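Local coordinates for GGDEF family protein (Caulobacter vibrioides, PDB 3U2A) that is of unknown precise function but adopts a PAS-type fold of the PdeA-like family and pairs with a second copy of itself, at residues A[24-29]-A[110-115]; A[58-63]-A[70-75]. All blocks are in the same frame, centred on the assembly; numbering follows the deposited sequence. Where two conformers were deposited one is given.

Contact 1. Residues A[24-29]-A[110-115]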
ATOM      1  N   VAL A  24      -4.350  -0.899   4.668  1.00 12.42           N
ATOM      2  CA  VAL A  24      -3.487  -1.771   3.867  0.50 11.94           C
ATOM      3  C   VAL A  24      -2.356  -2.318   4.764  1.00 12.48           C
ATOM      4  O   VAL A  24      -1.992  -1.677   5.766  1.00 12.11           O
ATOM      5  CB  VAL A  24      -2.921  -0.942   2.655  0.50 12.88           C
ATOM      6  CG1 VAL A  24      -1.583  -1.480   2.115  0.50 11.76           C
ATOM      7  CG2 VAL A  24      -3.964  -0.825   1.549  0.50 15.07           C
ATOM      8  N   ALA A  25      -1.782  -3.463   4.400  1.00 12.86           N
ATOM      9  CA  ALA A  25      -0.580  -3.952   5.071  1.00 11.42           C
ATOM     10  C   ALA A  25       0.496  -4.314   4.043  1.00 11.90           C
ATOM     11  O   ALA A  25       0.202  -4.553   2.863  1.00 13.17           O
ATOM     12  CB  ALA A  25      -0.885  -5.144   5.983  1.00 11.58           C
ATOM     13  N   LEU A  26       1.746  -4.320   4.488  1.00 11.57           N
ATOM     14  CA  LEU A  26       2.844  -4.758   3.646  1.00 10.95           C
ATOM     15  C   LEU A  26       3.265  -6.154   4.094  1.00 10.90           C
ATOM     16  O   LEU A  26       3.139  -6.495   5.264  1.00 13.12           O
ATOM     17  CB  LEU A  26       4.007  -3.777   3.758  1.00 12.47           C
ATOM     18  CG  LEU A  26       3.709  -2.298   3.452  1.00 12.50           C
ATOM     19  CD1 LEU A  26       4.948  -1.427   3.665  1.00 14.23           C
ATOM     20  CD2 LEU A  26       3.164  -2.136   2.024  1.00 15.12           C
ATOM     21  N   TRP A  27       3.753  -6.955   3.159  1.00 11.72           N
ATOM     22  CA  TRP A  27       4.186  -8.316   3.470  1.00 11.83           C
ATOM     23  C   TRP A  27       5.485  -8.644   2.752  1.00 13.30           C
ATOM     24  O   TRP A  27       5.762  -8.126   1.648  1.00 12.85           O
ATOM     25  CB  TRP A  27       3.094  -9.350   3.132  1.00 12.36           C
ATOM     26  CG  TRP A  27       2.647  -9.353   1.671  1.00 10.44           C
ATOM     27  CD1 TRP A  27       1.648  -8.610   1.122  1.00 11.54           C
ATOM     28  CD2 TRP A  27       3.191 -10.146   0.605  1.00 11.31           C
ATOM     29  NE1 TRP A  27       1.537  -8.881  -0.228  1.00 11.62           N
ATOM     30  CE2 TRP A  27       2.462  -9.828  -0.569  1.00 10.41           C
ATOM     31  CE3 TRP A  27       4.217 -11.100   0.526  1.00 13.23           C
ATOM     32  CZ2 TRP A  27       2.735 -10.421  -1.813  1.00 13.36           C
ATOM     33  CZ3 TRP A  27       4.487 -11.697  -0.712  1.00 13.15           C
ATOM     34  CH2 TRP A  27       3.752 -11.351  -1.866  1.00 14.12           C
ATOM     35  N   ILE A  28       6.288  -9.478   3.413  1.00 11.40           N
ATOM     36  CA  ILE A  28       7.457 -10.109   2.811  1.00 12.03           C
ATOM     37  C   ILE A  28       7.393 -11.602   3.121  1.00 11.65           C
ATOM     38  O   ILE A  28       7.167 -11.993   4.267  1.00 13.10           O
ATOM     39  CB  ILE A  28       8.786  -9.500   3.322  1.00 14.82           C
ATOM     40  CG1 ILE A  28       8.897  -8.028   2.896  1.00 13.15           C
ATOM     41  CG2 ILE A  28       9.987 -10.284   2.774  1.00 12.92           C
ATOM     42  CD1 ILE A  28      10.020  -7.265   3.554  1.00 16.27           C
ATOM     43  N   TRP A  29       7.592 -12.419   2.087  1.00 12.64           N
ATOM     44  CA  TRP A  29       7.556 -13.877   2.217  1.00 11.08           C
ATOM     45  C   TRP A  29       8.932 -14.455   1.901  1.00 11.40           C
ATOM     46  O   TRP A  29       9.507 -14.205   0.827  1.00 12.02           O
ATOM     47  CB  TRP A  29       6.437 -14.471   1.331  1.00 13.51           C
ATOM     48  CG  TRP A  29       6.540 -15.968   1.092  1.00 11.04           C
ATOM     49  CD1 TRP A  29       6.555 -16.612  -0.123  1.00 12.13           C
ATOM     50  CD2 TRP A  29       6.633 -16.993   2.088  1.00 12.77           C
ATOM     51  NE1 TRP A  29       6.665 -17.973   0.063  1.00 12.65           N
ATOM     52  CE2 TRP A  29       6.713 -18.230   1.410  1.00 12.94           C
ATOM     53  CE3 TRP A  29       6.661 -16.986   3.491  1.00 14.08           C
ATOM     54  CZ2 TRP A  29       6.822 -19.449   2.091  1.00 13.89           C
ATOM     55  CZ3 TRP A  29       6.767 -18.194   4.164  1.00 13.85           C
ATOM     56  CH2 TRP A  29       6.849 -19.411   3.462  1.00 14.06           C
ATOM     57  N   ALA A 110       7.494  -9.959  -2.037  1.00 12.84           N
ATOM     58  CA  ALA A 110       6.996  -8.878  -1.182  1.00 12.62           C
ATOM     59  C   ALA A 110       5.838  -8.173  -1.867  1.00 13.42           C
ATOM     60  O   ALA A 110       5.681  -8.275  -3.078  1.00 12.13           O
ATOM     61  CB  ALA A 110       8.130  -7.884  -0.883  1.00 11.20           C
ATOM     62  N   GLY A 111       5.045  -7.426  -1.107  1.00 12.66           N
ATOM     63  CA  GLY A 111       3.979  -6.666  -1.716  1.00 11.76           C
ATOM     64  C   GLY A 111       3.028  -6.055  -0.721  1.00 10.53           C
ATOM     65  O   GLY A 111       3.386  -5.819   0.444  1.00 11.33           O
ATOM     66  N   VAL A 112       1.822  -5.791  -1.215  1.00 10.55           N
ATOM     67  CA  VAL A 112       0.750  -5.188  -0.422  0.50 10.62           C
ATOM     68  C   VAL A 112      -0.427  -6.147  -0.272  1.00 10.85           C
ATOM     69  O   VAL A 112      -0.646  -7.035  -1.116  1.00 10.58           O
ATOM     70  CB  VAL A 112       0.277  -3.833  -1.045  0.50 12.05           C
ATOM     71  CG1 VAL A 112      -1.007  -3.318  -0.389  0.50 16.02           C
ATOM     72  CG2 VAL A 112       1.364  -2.791  -0.901  0.50 11.39           C
ATOM     73  N   VAL A 113      -1.172  -5.985   0.811  1.00 10.72           N
ATOM     74  CA  VAL A 113      -2.436  -6.677   0.966  1.00 10.86           C
ATOM     75  C   VAL A 113      -3.480  -5.624   1.326  1.00 12.34           C
ATOM     76  O   VAL A 113      -3.238  -4.726   2.156  1.00 11.22           O
ATOM     77  CB  VAL A 113      -2.370  -7.869   1.964  1.00 13.50           C
ATOM     78  CG1 VAL A 113      -1.779  -7.445   3.301  1.00 13.21           C
ATOM     79  CG2 VAL A 113      -3.737  -8.484   2.154  1.00 13.58           C
ATOM     80  N   ALA A 114      -4.615  -5.710   0.648  1.00 12.13           N
ATOM     81  CA  ALA A 114      -5.633  -4.676   0.724  1.00 13.99           C
ATOM     82  C   ALA A 114      -7.010  -5.293   0.818  1.00 15.28           C
ATOM     83  O   ALA A 114      -7.224  -6.391   0.319  1.00 15.85           O
ATOM     84  CB  ALA A 114      -5.542  -3.784  -0.495  1.00 16.57           C
ATOM     85  N   PRO A 115      -7.959  -4.581   1.444  1.00 16.91           N
ATOM     86  CA  PRO A 115      -9.329  -5.107   1.478  1.00 19.65           C
ATOM     87  C   PRO A 115      -9.990  -4.914   0.132  1.00 21.10           C
ATOM     88  O   PRO A 115      -9.879  -3.844  -0.466  1.00 24.16           O
ATOM     89  CB  PRO A 115     -10.022  -4.251   2.541  1.00 21.22           C
ATOM     90  CG  PRO A 115      -9.181  -3.070   2.734  1.00 17.45           C
ATOM     91  CD  PRO A 115      -7.847  -3.258   2.080  1.00 17.84           C
TER

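Contact 2. Residues A[58-63]-A[70-75]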
ATOM      1  N   ALA A  58       0.820 -21.426   9.567  1.00 14.93           N
ATOM      2  CA  ALA A  58      -0.086 -20.506  10.254  1.00 15.79           C
ATOM      3  C   ALA A  58      -0.919 -19.704   9.245  1.00 15.43           C
ATOM      4  O   ALA A  58      -2.119 -19.484   9.440  1.00 14.25           O
ATOM      5  CB  ALA A  58       0.697 -19.574  11.184  1.00 16.81           C
ATOM      6  N   PHE A  59      -0.259 -19.273   8.175  1.00 14.47           N
ATOM      7  CA  PHE A  59      -0.881 -18.542   7.083  1.00 15.40           C
ATOM      8  C   PHE A  59      -1.996 -19.391   6.440  1.00 16.07           C
ATOM      9  O   PHE A  59      -3.147 -18.934   6.319  1.00 13.52           O
ATOM     10  CB  PHE A  59       0.207 -18.148   6.074  1.00 15.00           C
ATOM     11  CG  PHE A  59      -0.308 -17.510   4.801  1.00 15.69           C
ATOM     12  CD1 PHE A  59      -0.467 -16.131   4.715  1.00 19.61           C
ATOM     13  CD2 PHE A  59      -0.597 -18.289   3.676  1.00 17.78           C
ATOM     14  CE1 PHE A  59      -0.914 -15.530   3.533  1.00 16.85           C
ATOM     15  CE2 PHE A  59      -1.048 -17.703   2.502  1.00 19.41           C
ATOM     16  CZ  PHE A  59      -1.207 -16.320   2.431  1.00 16.22           C
ATOM     17  N   ARG A  60      -1.669 -20.624   6.058  1.00 14.43           N
ATOM     18  CA  ARG A  60      -2.666 -21.524   5.435  1.00 14.04           C
ATOM     19  C   ARG A  60      -3.844 -21.800   6.363  1.00 18.05           C
ATOM     20  O   ARG A  60      -4.999 -21.850   5.915  1.00 17.46           O
ATOM     21  CB  ARG A  60      -2.030 -22.840   5.037  1.00 15.60           C
ATOM     22  CG  ARG A  60      -0.978 -22.724   3.975  1.00 17.80           C
ATOM     23  CD  ARG A  60      -0.394 -24.086   3.681  1.00 22.63           C
ATOM     24  NE  ARG A  60       0.746 -23.975   2.779  1.00 24.05           N
ATOM     25  CZ  ARG A  60       2.005 -24.231   3.121  1.00 26.38           C
ATOM     26  NH1 ARG A  60       2.304 -24.645   4.348  1.00 26.12           N
ATOM     27  NH2 ARG A  60       2.968 -24.091   2.223  1.00 27.00           N
ATOM     28  N   ALA A  61      -3.551 -21.960   7.654  1.00 16.69           N
ATOM     29  CA  ALA A  61      -4.556 -22.290   8.661  1.00 18.29           C
ATOM     30  C   ALA A  61      -5.570 -21.164   8.873  1.00 17.35           C
ATOM     31  O   ALA A  61      -6.710 -21.415   9.244  1.00 19.12           O
ATOM     32  CB  ALA A  61      -3.885 -22.668   9.985  1.00 17.35           C
ATOM     33  N   LEU A  62      -5.155 -19.929   8.621  1.00 15.83           N
ATOM     34  CA  LEU A  62      -6.024 -18.781   8.803  1.00 17.11           C
ATOM     35  C   LEU A  62      -6.960 -18.548   7.615  1.00 14.33           C
ATOM     36  O   LEU A  62      -8.033 -17.977   7.784  1.00 16.24           O
ATOM     37  CB  LEU A  62      -5.204 -17.515   9.105  1.00 17.52           C
ATOM     38  CG  LEU A  62      -5.999 -16.334   9.697  1.00 21.16           C
ATOM     39  CD1 LEU A  62      -6.555 -16.658  11.081  1.00 27.79           C
ATOM     40  CD2 LEU A  62      -5.160 -15.076   9.740  1.00 21.37           C
ATOM     41  N   ALA A  63      -6.554 -18.971   6.421  1.00 13.49           N
ATOM     42  CA  ALA A  63      -7.420 -18.912   5.245  1.00 12.07           C
ATOM     43  C   ALA A  63      -8.701 -19.717   5.493  1.00 13.51           C
ATOM     44  O   ALA A  63      -8.665 -20.738   6.186  1.00 13.60           O
ATOM     45  CB  ALA A  63      -6.694 -19.446   4.024  1.00 14.94           C
ATOM     46  N   GLN A  70      -6.226 -20.513  -3.373  1.00 13.84           N
ATOM     47  CA  GLN A  70      -5.910 -19.104  -3.617  1.00 17.13           C
ATOM     48  C   GLN A  70      -4.842 -18.544  -2.664  1.00 14.33           C
ATOM     49  O   GLN A  70      -3.929 -17.854  -3.110  1.00 16.47           O
ATOM     50  CB  GLN A  70      -7.175 -18.237  -3.631  1.00 18.07           C
ATOM     51  CG  GLN A  70      -7.768 -18.008  -5.035  1.00 25.81           C
ATOM     52  CD  GLN A  70      -6.812 -17.270  -5.991  1.00 33.68           C
ATOM     53  OE1 GLN A  70      -6.551 -16.065  -5.847  1.00 29.27           O
ATOM     54  NE2 GLN A  70      -6.293 -17.999  -6.976  1.00 32.39           N
ATOM     55  N   ALA A  71      -4.933 -18.869  -1.367  1.00 12.54           N
ATOM     56  CA  ALA A  71      -3.882 -18.534  -0.384  1.00 14.08           C
ATOM     57  C   ALA A  71      -2.488 -19.010  -0.803  1.00 14.93           C
ATOM     58  O   ALA A  71      -1.488 -18.298  -0.625  1.00 12.63           O
ATOM     59  CB  ALA A  71      -4.235 -19.102   0.995  1.00 11.91           C
ATOM     60  N   GLU A  72      -2.432 -20.225  -1.356  1.00 12.43           N
ATOM     61  CA  GLU A  72      -1.175 -20.837  -1.754  1.00 12.73           C
ATOM     62  C   GLU A  72      -0.490 -20.068  -2.865  1.00 14.51           C
ATOM     63  O   GLU A  72       0.744 -20.132  -2.985  1.00 12.17           O
ATOM     64  CB  GLU A  72      -1.387 -22.293  -2.178  1.00 12.94           C
ATOM     65  CG  GLU A  72      -0.145 -23.176  -2.012  1.00 19.76           C
ATOM     66  CD  GLU A  72       0.351 -23.224  -0.562  1.00 22.05           C
ATOM     67  OE1 GLU A  72       1.579 -23.259  -0.359  1.00 23.69           O
ATOM     68  OE2 GLU A  72      -0.477 -23.207   0.379  1.00 20.32           O
ATOM     69  N   GLU A  73      -1.277 -19.350  -3.674  1.00 12.13           N
ATOM     70  CA  GLU A  73      -0.724 -18.524  -4.753  1.00 15.32           C
ATOM     71  C   GLU A  73       0.212 -17.423  -4.237  1.00 14.84           C
ATOM     72  O   GLU A  73       1.093 -16.969  -4.971  1.00 14.58           O
ATOM     73  CB  GLU A  73      -1.828 -17.934  -5.636  1.00 17.25           C
ATOM     74  CG  GLU A  73      -2.608 -18.969  -6.463  1.00 16.90           C
ATOM     75  CD  GLU A  73      -1.718 -19.779  -7.391  1.00 20.73           C
ATOM     76  OE1 GLU A  73      -0.935 -19.172  -8.143  1.00 25.27           O
ATOM     77  OE2 GLU A  73      -1.794 -21.025  -7.366  1.00 28.14           O
ATOM     78  N   VAL A  74       0.025 -16.999  -2.982  1.00 13.79           N
ATOM     79  CA  VAL A  74       0.976 -16.101  -2.327  1.00 13.17           C
ATOM     80  C   VAL A  74       2.328 -16.792  -2.036  1.00 13.35           C
ATOM     81  O   VAL A  74       3.393 -16.233  -2.337  1.00 14.52           O
ATOM     82  CB  VAL A  74       0.399 -15.465  -1.026  1.00 10.62           C
ATOM     83  CG1 VAL A  74       1.430 -14.532  -0.388  1.00 14.76           C
ATOM     84  CG2 VAL A  74      -0.902 -14.712  -1.312  1.00 14.17           C
ATOM     85  N   LEU A  75       2.274 -18.003  -1.474  1.00 12.89           N
ATOM     86  CA  LEU A  75       3.462 -18.705  -0.943  1.00 11.77           C
ATOM     87  C   LEU A  75       4.280 -19.460  -1.981  1.00 12.42           C
ATOM     88  O   LEU A  75       5.473 -19.698  -1.757  1.00 16.66           O
ATOM     89  CB  LEU A  75       3.061 -19.718   0.129  1.00 14.78           C
ATOM     90  CG  LEU A  75       2.203 -19.241   1.308  1.00 18.14           C
ATOM     91  CD1 LEU A  75       1.773 -20.456   2.124  1.00 15.30           C
ATOM     92  CD2 LEU A  75       2.968 -18.246   2.175  1.00 20.02           C
TER

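Contact 1. Residues A[24-29]-A[110-115]
Ala25 and Val113 exchange two backbone hydrogen bonds, Ala25 N to Val113 O at 3.0 Å and Val113 N to Ala25 O at 2.9 Å. Two residues further along, Trp27 and Gly111 repeat the exchange, with Trp27 N reaching Gly111 O and Gly111 N reaching Trp27 O. The indole adds a weaker bond of its own: Trp27 NE1 meets Val112 O at 3.0 Å, the carbonyl oxygen lying at the edge of the ring system and in its plane. A chi1 of 58° puts Trp27 CG between the backbone N and the carbonyl carbon, and a chi2 of -89° turns the ring. One face of the indole covers Ala110 C and Gly111 N, the two ends of a peptide bond, with Gly111 CA 3.9 Å from the centroid of the five-membered ring of Trp27 in a CH-pi contact.

These are the neighbouring antiparallel strands 25-30 and 109-113 in the middle of the PAS-fold sheet, where the first and last strands of the chain's sheet lie side by side. Leu26 with Val112 and Ile28 with Ala110 form the non-hydrogen-bonded pairs between them. On that face Leu26 CD2 packs on Val112 CG2 in the conformer given, while Ile28 CG1 rests on Ala110 CB. Leu26 also packs on Trp10 of the second subunit. Across the sheet, on the face of Trp27, Ala25 CB touches Val113 CG1.

Contact 2. Residues A[58-63]-A[70-75]
Arg60 reaches across from helix 56-62 to Glu72 on helix 68-75. From CB its chain runs to CG, and Arg60 CG nears Glu72 OE2 (3.7 Å) and Leu75 CD1; Arg60 CD follows at 3.4 Å from Glu72 OE2. The chain, extended from CG to NE, sets NE beside the carboxylate. There Arg60 NE gives a hydrogen bond to Glu72 OE2 at 2.8 Å, and Arg60 NH2 gives another to Glu72 OE1 at 3.0 Å. Each oxygen accepts on its syn lone pair, and the guanidinium and carboxylate planes are 16° apart, nearly coplanar, making a side-on salt bridge with two nitrogens on two oxygens that restricts rotation of both groups. Leu75 CD1 lies over one face of the guanidinium.

Beside Arg60 on the same helix, Phe59 has CG anti to its backbone N (chi1 174°), and its ring meets the other helix. Leu75 CD2 sits over the ring face, offset toward its rim, in a CH-pi contact; Ala71 O lies at the ring edge, 3.2 Å from Phe59 CE2, and Val74 CB approaches Phe59 CZ. Ala63 CB meets Ala71 CB at 3.9 Å. The segments run nearly antiparallel, their axes 9.9 Å apart: a short helical hairpin within the PAS fold, holding apolar residues inward and an ion pair at its partly exposed margin.

In the fold
Following the chain from helix 12-22, strand 25-30 enters the sheet first, and its partner in contact 1 arrives only with the final strand, 109-113. The loop so closed spans most of the domain. Within it lies contact 2, a much shorter closure in which helix 68-75 turns back against helix 56-62 before the chain goes on through strands 83-86 and 98-102. The two are nested, not crossed. They also meet directly: Trp29 NE1 probably donates a hydrogen bond to Leu75 O at 2.8 Å, and Trp27 packs on Val74. Central sheet and helical hairpin are thereby joined, with Trp98 touching both Trp27 and, edge to face, Phe59.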